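Local coordinates for protein bradavidin 2 (Bradyrhizobium japonicum, PDB 4GGT) that binds biotin, as a secreted avidin-family protein built on a closed antiparallel beta barrel, at residues A[10-16]-A[82-87]. Residues are numbered along the deposited sequence; the frame is centred on the assembly and turned at random.
Sequences LPAPSYW and IKGSQM
A Met-aromatic contact at one end of the avidin barrel joins W16, on strand 14-17, to M87, on strand 86-95. The methyl CE of M87 sits over the indole, 3.8 Å from the centroid of the six-membered ring of W16 and only 8° off its normal, a CH-pi contact; SD stands farther back above the same ring. M87 reaches there because CG lies anti to the backbone N (chi1 179°) and the chain bends only at its last torsion (-64°). Nearer the backbone, CB of M87 meets the rim atom CZ3 of W16 at 3.8 Å. The far rim of the indole then runs into the type II' turn K83-Q86 that leads into strand 86-95: CZ3 of W16 lies 3.7 Å from O of S85 and CH2 approaches O of G84, while CG2 of I82, just ahead of the turn, also touches CH2. In the up-and-down barrel strand 103-113 lies between these two strands, and R113 packs on both W16 and S85. I82 also carries L10, whose CB is 3.9 Å from CD1 of I82, while CD1 of L10 reaches CE of M87. At the pyrrole edge, NE1 of W16 donates nearly in the ring plane to OG of S14 (2.8 Å), a hydroxyl that in turn donates to O of P11. A leucine in place of W16 would probably leave the M87 methyl without its aromatic face and the S14 hydroxyl without its N-H donor.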
loop_
_atom_site.group_PDB
_atom_site.type_symbol
_atom_site.label_atom_id
_atom_site.label_comp_id
_atom_site.label_asym_id
_atom_site.label_seq_id
_atom_site.Cartn_x
_atom_site.Cartn_y
_atom_site.Cartn_z
ATOM N N LEU A 10 4.784 -11.620 -7.850
ATOM C CA LEU A 10 3.445 -11.101 -7.426
ATOM C C LEU A 10 2.295 -11.651 -8.279
ATOM O O LEU A 10 2.146 -11.250 -9.436
ATOM C CB LEU A 10 3.445 -9.557 -7.414
ATOM C CG LEU A 10 2.182 -8.823 -6.945
ATOM C CD1 LEU A 10 1.739 -9.249 -5.536
ATOM C CD2 LEU A 10 2.370 -7.296 -7.024
ATOM N N PRO A 11 1.459 -12.553 -7.709
ATOM C CA PRO A 11 0.319 -13.037 -8.490
ATOM C C PRO A 11 -0.623 -11.890 -8.822
ATOM O O PRO A 11 -0.788 -10.951 -8.015
ATOM C CB PRO A 11 -0.384 -14.023 -7.553
ATOM C CG PRO A 11 0.600 -14.335 -6.491
ATOM C CD PRO A 11 1.475 -13.127 -6.350
ATOM N N ALA A 12 -1.234 -11.987 -9.995
ATOM C CA ALA A 12 -2.114 -10.943 -10.513
ATOM C C ALA A 12 -3.107 -11.555 -11.494
ATOM O O ALA A 12 -2.708 -12.355 -12.341
ATOM C CB ALA A 12 -1.307 -9.837 -11.166
ATOM N N PRO A 13 -4.405 -11.206 -11.356
ATOM C CA PRO A 13 -4.871 -10.360 -10.258
ATOM C C PRO A 13 -4.828 -11.043 -8.905
ATOM O O PRO A 13 -4.809 -12.281 -8.797
ATOM C CB PRO A 13 -6.318 -10.007 -10.654
ATOM C CG PRO A 13 -6.418 -10.404 -12.116
ATOM C CD PRO A 13 -5.508 -11.541 -12.280
ATOM N N SER A 14 -4.803 -10.240 -7.849
ATOM C CA SER A 14 -4.849 -10.801 -6.520
ATOM C C SER A 14 -5.340 -9.719 -5.607
ATOM O O SER A 14 -5.407 -8.553 -6.003
ATOM C CB SER A 14 -3.470 -11.314 -6.086
ATOM O OG SER A 14 -2.496 -10.294 -6.125
ATOM N N TYR A 15 -5.713 -10.114 -4.402
ATOM C CA TYR A 15 -6.329 -9.193 -3.467
ATOM C C TYR A 15 -5.796 -9.497 -2.063
ATOM O O TYR A 15 -5.803 -10.655 -1.629
ATOM C CB TYR A 15 -7.836 -9.352 -3.562
ATOM C CG TYR A 15 -8.642 -8.557 -2.577
ATOM C CD1 TYR A 15 -8.740 -7.179 -2.683
ATOM C CD2 TYR A 15 -9.331 -9.190 -1.564
ATOM C CE1 TYR A 15 -9.504 -6.439 -1.784
ATOM C CE2 TYR A 15 -10.096 -8.471 -0.666
ATOM C CZ TYR A 15 -10.177 -7.095 -0.787
ATOM O OH TYR A 15 -10.939 -6.396 0.117
ATOM N N TRP A 16 -5.324 -8.451 -1.376
ATOM C CA TRP A 16 -4.626 -8.583 -0.108
ATOM C C TRP A 16 -5.169 -7.571 0.891
ATOM O O TRP A 16 -5.600 -6.470 0.512
ATOM C CB TRP A 16 -3.127 -8.317 -0.281
ATOM C CG TRP A 16 -2.420 -9.099 -1.398
ATOM C CD1 TRP A 16 -2.614 -8.978 -2.732
ATOM C CD2 TRP A 16 -1.381 -10.080 -1.226
ATOM N NE1 TRP A 16 -1.770 -9.835 -3.424
ATOM C CE2 TRP A 16 -1.011 -10.528 -2.517
ATOM C CE3 TRP A 16 -0.742 -10.634 -0.104
ATOM C CZ2 TRP A 16 -0.032 -11.503 -2.720
ATOM C CZ3 TRP A 16 0.243 -11.595 -0.303
ATOM C CH2 TRP A 16 0.592 -12.018 -1.598
ATOM N N ILE A 82 7.413 -11.055 -0.768
ATOM C CA ILE A 82 6.292 -11.966 -0.839
ATOM C C ILE A 82 6.766 -13.357 -0.458
ATOM O O ILE A 82 7.736 -13.859 -1.032
ATOM C CB ILE A 82 5.655 -11.994 -2.254
ATOM C CG1 ILE A 82 5.166 -10.599 -2.651
ATOM C CG2 ILE A 82 4.478 -12.932 -2.281
ATOM C CD1 ILE A 82 5.317 -10.312 -4.105
ATOM N N LYS A 83 6.095 -13.945 0.521
ATOM C CA LYS A 83 6.395 -15.289 0.986
ATOM C C LYS A 83 5.085 -16.031 0.987
ATOM O O LYS A 83 4.318 -15.968 1.952
ATOM C CB LYS A 83 7.030 -15.253 2.379
ATOM C CG LYS A 83 8.381 -14.503 2.428
ATOM C CD LYS A 83 9.433 -15.182 1.529
ATOM C CE LYS A 83 10.650 -14.309 1.358
ATOM N NZ LYS A 83 11.668 -14.940 0.474
ATOM N N GLY A 84 4.791 -16.670 -0.144
ATOM C CA GLY A 84 3.528 -17.380 -0.307
ATOM C C GLY A 84 2.337 -16.453 -0.201
ATOM O O GLY A 84 2.215 -15.522 -0.986
ATOM N N SER A 85 1.489 -16.676 0.804
ATOM C CA SER A 85 0.216 -15.959 0.953
ATOM C C SER A 85 0.365 -14.716 1.872
ATOM O O SER A 85 -0.607 -14.076 2.258
ATOM C CB SER A 85 -0.864 -16.921 1.466
ATOM O OG SER A 85 -2.147 -16.326 1.374
ATOM N N GLN A 86 1.603 -14.397 2.232
ATOM C CA GLN A 86 1.852 -13.274 3.143
ATOM C C GLN A 86 2.880 -12.308 2.575
ATOM O O GLN A 86 3.827 -12.711 1.876
ATOM C CB GLN A 86 2.287 -13.788 4.518
ATOM C CG GLN A 86 1.118 -14.528 5.230
ATOM C CD GLN A 86 0.899 -14.174 6.710
ATOM O OE1 GLN A 86 1.823 -14.252 7.529
ATOM N NE2 GLN A 86 -0.359 -13.834 7.066
ATOM N N MET A 87 2.703 -11.029 2.898
ATOM C CA MET A 87 3.510 -9.994 2.309
ATOM C C MET A 87 3.950 -9.061 3.433
ATOM O O MET A 87 3.319 -8.018 3.686
ATOM C CB MET A 87 2.721 -9.223 1.231
ATOM C CG MET A 87 3.516 -8.098 0.599
ATOM S SD MET A 87 2.500 -6.983 -0.378
ATOM C CE MET A 87 1.887 -7.989 -1.687
#